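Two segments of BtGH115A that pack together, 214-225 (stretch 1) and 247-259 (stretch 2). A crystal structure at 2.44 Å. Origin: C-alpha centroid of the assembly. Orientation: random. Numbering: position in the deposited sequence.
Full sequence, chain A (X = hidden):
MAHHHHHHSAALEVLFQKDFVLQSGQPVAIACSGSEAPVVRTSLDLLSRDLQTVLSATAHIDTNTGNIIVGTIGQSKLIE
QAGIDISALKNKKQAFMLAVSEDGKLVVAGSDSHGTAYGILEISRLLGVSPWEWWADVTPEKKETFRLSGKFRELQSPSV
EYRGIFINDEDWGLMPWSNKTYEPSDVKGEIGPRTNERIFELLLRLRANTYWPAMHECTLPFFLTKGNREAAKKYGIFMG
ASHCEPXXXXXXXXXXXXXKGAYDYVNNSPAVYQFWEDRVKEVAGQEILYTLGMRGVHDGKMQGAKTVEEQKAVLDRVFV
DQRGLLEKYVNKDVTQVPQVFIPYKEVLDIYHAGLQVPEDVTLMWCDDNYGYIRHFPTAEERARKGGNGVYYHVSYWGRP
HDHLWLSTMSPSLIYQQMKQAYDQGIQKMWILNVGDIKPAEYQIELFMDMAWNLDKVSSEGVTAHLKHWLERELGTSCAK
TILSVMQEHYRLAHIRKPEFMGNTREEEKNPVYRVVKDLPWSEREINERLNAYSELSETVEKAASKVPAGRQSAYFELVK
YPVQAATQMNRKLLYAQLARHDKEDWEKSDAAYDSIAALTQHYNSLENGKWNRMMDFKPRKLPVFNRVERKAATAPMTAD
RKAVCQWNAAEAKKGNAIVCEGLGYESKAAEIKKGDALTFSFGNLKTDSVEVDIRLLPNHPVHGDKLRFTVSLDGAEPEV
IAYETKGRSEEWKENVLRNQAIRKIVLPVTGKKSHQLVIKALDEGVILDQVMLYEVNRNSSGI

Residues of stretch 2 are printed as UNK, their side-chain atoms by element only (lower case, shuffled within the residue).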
# COMPACT_ATOMS: atom_id res chain seq x y z
N ALA A 214 -9.03 5.04 -11.86
CA ALA A 214 -10.27 4.27 -11.50
C ALA A 214 -10.86 3.68 -12.74
O ALA A 214 -10.81 4.30 -13.80
CB ALA A 214 -11.32 5.17 -10.86
N MSE A 215 -11.47 2.50 -12.62
CA MSE A 215 -11.86 1.75 -13.81
C MSE A 215 -13.00 0.82 -13.53
O MSE A 215 -13.35 -0.01 -14.37
CB MSE A 215 -10.64 0.97 -14.35
CG MSE A 215 -9.88 0.03 -13.40
SE MSE A 215 -10.93 -1.54 -12.83
CE MSE A 215 -10.39 -2.87 -14.18
N HIS A 216 -13.57 0.94 -12.35
CA HIS A 216 -14.75 0.15 -12.02
C HIS A 216 -15.91 0.53 -12.93
O HIS A 216 -16.02 1.67 -13.36
CB HIS A 216 -15.10 0.33 -10.55
CG HIS A 216 -14.57 -0.76 -9.67
ND1 HIS A 216 -15.17 -1.14 -8.49
CD2 HIS A 216 -13.51 -1.58 -9.83
CE1 HIS A 216 -14.50 -2.14 -7.95
NE2 HIS A 216 -13.48 -2.43 -8.75
N GLU A 217 -16.76 -0.46 -13.22
CA GLU A 217 -17.98 -0.29 -14.03
C GLU A 217 -18.79 0.97 -13.67
O GLU A 217 -19.23 1.68 -14.56
CB GLU A 217 -18.85 -1.58 -14.10
CG GLU A 217 -18.96 -2.43 -12.82
CD GLU A 217 -17.71 -3.27 -12.48
OE1 GLU A 217 -17.21 -3.18 -11.33
OE2 GLU A 217 -17.23 -4.04 -13.35
N CYS A 218 -18.91 1.27 -12.38
CA CYS A 218 -19.51 2.54 -11.89
C CYS A 218 -18.83 3.88 -12.30
O CYS A 218 -19.39 4.94 -12.06
CB CYS A 218 -19.62 2.50 -10.36
SG CYS A 218 -18.04 2.71 -9.47
N THR A 219 -17.64 3.81 -12.89
CA THR A 219 -16.83 5.00 -13.22
C THR A 219 -16.66 5.22 -14.75
O THR A 219 -16.55 4.27 -15.52
CB THR A 219 -15.45 4.87 -12.52
OG1 THR A 219 -15.65 4.96 -11.12
CG2 THR A 219 -14.46 5.94 -12.94
N LEU A 220 -16.64 6.48 -15.18
CA LEU A 220 -16.28 6.82 -16.56
C LEU A 220 -14.82 6.50 -16.85
O LEU A 220 -13.93 7.05 -16.19
CB LEU A 220 -16.54 8.31 -16.87
CG LEU A 220 -16.58 8.64 -18.38
CD1 LEU A 220 -17.84 8.07 -19.04
CD2 LEU A 220 -16.44 10.15 -18.63
N PRO A 221 -14.55 5.61 -17.84
CA PRO A 221 -13.14 5.35 -18.15
C PRO A 221 -12.32 6.60 -18.39
O PRO A 221 -12.79 7.56 -19.03
CB PRO A 221 -13.21 4.47 -19.39
CG PRO A 221 -14.48 3.69 -19.18
CD PRO A 221 -15.45 4.66 -18.54
N PHE A 222 -11.12 6.59 -17.82
CA PHE A 222 -10.22 7.72 -17.82
C PHE A 222 -10.08 8.39 -19.17
O PHE A 222 -10.23 9.60 -19.27
CB PHE A 222 -8.85 7.27 -17.35
CG PHE A 222 -7.85 8.37 -17.27
CD1 PHE A 222 -7.81 9.21 -16.18
CD2 PHE A 222 -6.92 8.56 -18.29
CE1 PHE A 222 -6.87 10.23 -16.10
CE2 PHE A 222 -5.97 9.58 -18.22
CZ PHE A 222 -5.96 10.42 -17.12
N PHE A 223 -9.79 7.58 -20.19
CA PHE A 223 -9.41 8.09 -21.50
C PHE A 223 -10.61 8.47 -22.37
O PHE A 223 -10.46 8.98 -23.48
CB PHE A 223 -8.53 7.08 -22.21
CG PHE A 223 -7.10 7.09 -21.76
CD1 PHE A 223 -6.29 8.21 -21.98
CD2 PHE A 223 -6.54 5.95 -21.19
CE1 PHE A 223 -4.94 8.21 -21.61
CE2 PHE A 223 -5.19 5.94 -20.82
CZ PHE A 223 -4.39 7.07 -21.04
N LEU A 224 -11.79 8.19 -21.83
CA LEU A 224 -13.08 8.62 -22.36
C LEU A 224 -13.63 9.82 -21.59
O LEU A 224 -14.83 10.11 -21.67
CB LEU A 224 -14.10 7.46 -22.30
CG LEU A 224 -13.82 6.33 -23.29
CD1 LEU A 224 -15.00 5.37 -23.37
CD2 LEU A 224 -13.50 6.94 -24.66
N THR A 225 -12.76 10.49 -20.82
CA THR A 225 -13.15 11.64 -20.01
C THR A 225 -12.40 12.82 -20.57
O THR A 225 -11.18 12.77 -20.70
CB THR A 225 -12.83 11.47 -18.50
OG1 THR A 225 -13.37 10.23 -18.02
CG2 THR A 225 -13.36 12.65 -17.66
N UNK A 247 -4.70 -2.32 -23.08
CA UNK A 247 -3.69 -1.56 -23.92
C UNK A 247 -3.99 -0.15 -23.71
O UNK A 247 -4.62 0.49 -24.57
c UNK A 247 -1.19 -1.71 -27.55
c UNK A 247 -3.64 -1.79 -25.46
se UNK A 247 -1.05 -2.92 -26.04
c UNK A 247 -3.01 -3.10 -25.93
N UNK A 248 -3.58 0.37 -22.56
CA UNK A 248 -4.18 1.60 -22.01
C UNK A 248 -5.73 1.54 -22.10
O UNK A 248 -6.40 2.57 -22.09
c UNK A 248 -3.63 2.81 -22.74
N UNK A 249 -6.26 0.31 -22.15
CA UNK A 249 -7.64 0.04 -22.53
C UNK A 249 -8.45 -0.60 -21.42
O UNK A 249 -8.31 -1.78 -21.11
s UNK A 249 -7.91 0.12 -25.28
c UNK A 249 -7.69 -0.85 -23.78
N UNK A 250 -9.31 0.21 -20.83
CA UNK A 250 -10.19 -0.25 -19.79
C UNK A 250 -11.38 -1.05 -20.37
O UNK A 250 -12.42 -0.49 -20.69
o UNK A 250 -12.19 -0.57 -17.85
c UNK A 250 -11.76 0.59 -17.94
c UNK A 250 -10.65 0.95 -18.93
n UNK A 250 -12.23 1.59 -17.22
N UNK A 251 -11.22 -2.37 -20.49
CA UNK A 251 -12.27 -3.23 -21.01
C UNK A 251 -13.55 -3.13 -20.16
O UNK A 251 -14.66 -2.97 -20.70
c UNK A 251 -11.77 -4.64 -21.06
N UNK A 252 -13.36 -3.15 -18.83
CA UNK A 252 -14.46 -3.10 -17.83
C UNK A 252 -15.55 -2.09 -18.15
O UNK A 252 -16.72 -2.45 -18.20
c UNK A 252 -13.92 -2.88 -16.42
N UNK A 253 -15.14 -0.85 -18.42
CA UNK A 253 -16.04 0.24 -18.78
C UNK A 253 -16.20 0.50 -20.28
O UNK A 253 -17.30 0.80 -20.72
N UNK A 254 -15.11 0.36 -21.04
CA UNK A 254 -15.06 0.78 -22.47
C UNK A 254 -15.61 -0.23 -23.43
O UNK A 254 -16.22 0.17 -24.39
c UNK A 254 -13.64 1.15 -22.95
o UNK A 254 -10.68 2.34 -22.28
c UNK A 254 -13.07 2.39 -22.30
c UNK A 254 -11.72 2.77 -22.84
o UNK A 254 -11.70 3.51 -23.82
N UNK A 255 -15.42 -1.52 -23.17
CA UNK A 255 -15.85 -2.56 -24.10
C UNK A 255 -17.34 -2.52 -24.47
O UNK A 255 -17.71 -2.75 -25.64
c UNK A 255 -15.14 -5.16 -25.98
c UNK A 255 -15.84 -6.19 -26.67
c UNK A 255 -15.44 -3.96 -23.65
c UNK A 255 -16.85 -5.84 -24.70
c UNK A 255 -14.01 -4.58 -26.59
c UNK A 255 -14.34 -6.07 -28.51
c UNK A 255 -13.62 -5.04 -27.86
n UNK A 255 -16.87 -6.57 -25.86
c UNK A 255 -15.80 -4.97 -24.71
c UNK A 255 -15.45 -6.65 -27.92
N UNK A 256 -18.19 -2.25 -23.49
CA UNK A 256 -19.61 -2.14 -23.76
C UNK A 256 -19.96 -0.81 -24.46
O UNK A 256 -21.03 -0.70 -25.02
n UNK A 256 -19.45 -1.89 -17.95
c UNK A 256 -20.45 -2.40 -22.50
c UNK A 256 -19.72 -1.25 -20.36
c UNK A 256 -20.66 -1.21 -21.56
c UNK A 256 -20.32 -1.99 -19.16
N UNK A 257 -19.06 0.18 -24.43
CA UNK A 257 -19.28 1.48 -25.09
C UNK A 257 -18.81 1.53 -26.59
O UNK A 257 -19.51 2.11 -27.43
c UNK A 257 -18.51 3.93 -25.11
c UNK A 257 -18.56 3.61 -21.90
c UNK A 257 -18.63 2.65 -24.28
c UNK A 257 -19.41 2.94 -22.99
N UNK A 258 -17.67 0.90 -26.89
CA UNK A 258 -16.89 1.11 -28.12
C UNK A 258 -16.55 -0.21 -28.86
O UNK A 258 -16.09 -0.18 -30.01
n UNK A 258 -12.93 2.50 -27.66
n UNK A 258 -11.28 2.41 -26.05
c UNK A 258 -15.53 1.69 -27.76
n UNK A 258 -11.00 1.33 -28.00
c UNK A 258 -13.88 3.35 -26.95
c UNK A 258 -15.32 3.17 -27.49
c UNK A 258 -11.74 2.08 -27.23
N UNK A 259 -16.67 -1.34 -28.18
CA UNK A 259 -16.31 -2.64 -28.77
C UNK A 259 -17.48 -3.29 -29.48
O UNK A 259 -18.59 -2.75 -29.48

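Stretch 2 enters the contact as a loop and continues as a short helix, and its side chains can be identified one by one from their atoms. Position 247 carries an unbranched chain of two carbons, a selenium and a terminal carbon, out of reach of stretch 1; the selenium marks it as selenomethionine, Met247. Position 248 has a single carbon, 4.0 Å from CE2 of Phe223, while its backbone O lies 3.5 Å from Phe223 CD2, meeting the ring obliquely. One carbon means alanine, Ala248. At 249 a carbon is followed by a sulfur, and the CA-to-CB bond points away from stretch 1: Cys249.

Position 250 has two carbons, the second bearing one oxygen and one nitrogen; that nitrogen lies 3.3 Å from Met215 CB and 3.6 Å from Pro221 CG. So short an amide is asparagine, Asn250. Its ND2 donates a weak hydrogen bond to Met215 O (3.5 Å, 137°). Position 251, a single carbon directed away, is Ala251. Position 252 also has one carbon, but directed toward stretch 1, where it sits 3.6 Å from Met215 O and 4.2 Å from Met215 CE; it is Ala252.

Position 253 has no side-chain atoms; its backbone C is 3.8 Å from Pro221 CG, and an ideal CB here would fall 2.6 Å from that same CG, a clash. It is therefore glycine, Gly253, and the bare backbone lets the proline ring pack closely. Gly253 N donates to Asn250 OD1 (3.0 Å), so Asn250 caps the helix that begins at Ala251.

Position 254 shows three carbons, the third carrying two oxygens; the second carbon lies 3.6 Å from Pro221 CB and one of the oxygens 3.6 Å from Leu224 CG. A carboxylate of this length is glutamate, Glu254, whose OE1 accepts from Asn250 N (2.9 Å). Position 255 has one carbon leading to fused five- and six-membered rings with eight carbons and one nitrogen, out of reach of stretch 1: the indole of Trp255. At 256 four carbons in a row end in a nitrogen, which approaches Glu217 CB at 3.9 Å; this is Lys256, and its NZ donates to Ala252 O at 2.8 Å. Position 257 has four carbons forked at the first, with one arm two carbons long; the one-carbon arm is 4.2 Å from Leu224 CD1, and the residue is Ile257. Position 258 has three carbons, a nitrogen, and a carbon bearing two more nitrogens, with the third carbon 4.3 Å from Leu224 CD1. The guanidinium identifies Arg258, whose NH1 forms a salt bridge with Glu254 OE2 (2.5 Å). Position 259 lacks a side chain and is Gly259, the first residue to leave helical geometry.

The contact buries 579 Å² and relies mainly on packing. Pro221 fits against Asn250, Gly253 and Glu254, while Leu224 covers Glu254, Ile257 and Arg258. The weak Asn250–Met215 bond is the sole hydrogen bond between the stretches; the stronger polar links, including the cap and the salt bridge, organize stretch 2 itself.

Stretch 2 247-259: MACNAAGEWKIRG
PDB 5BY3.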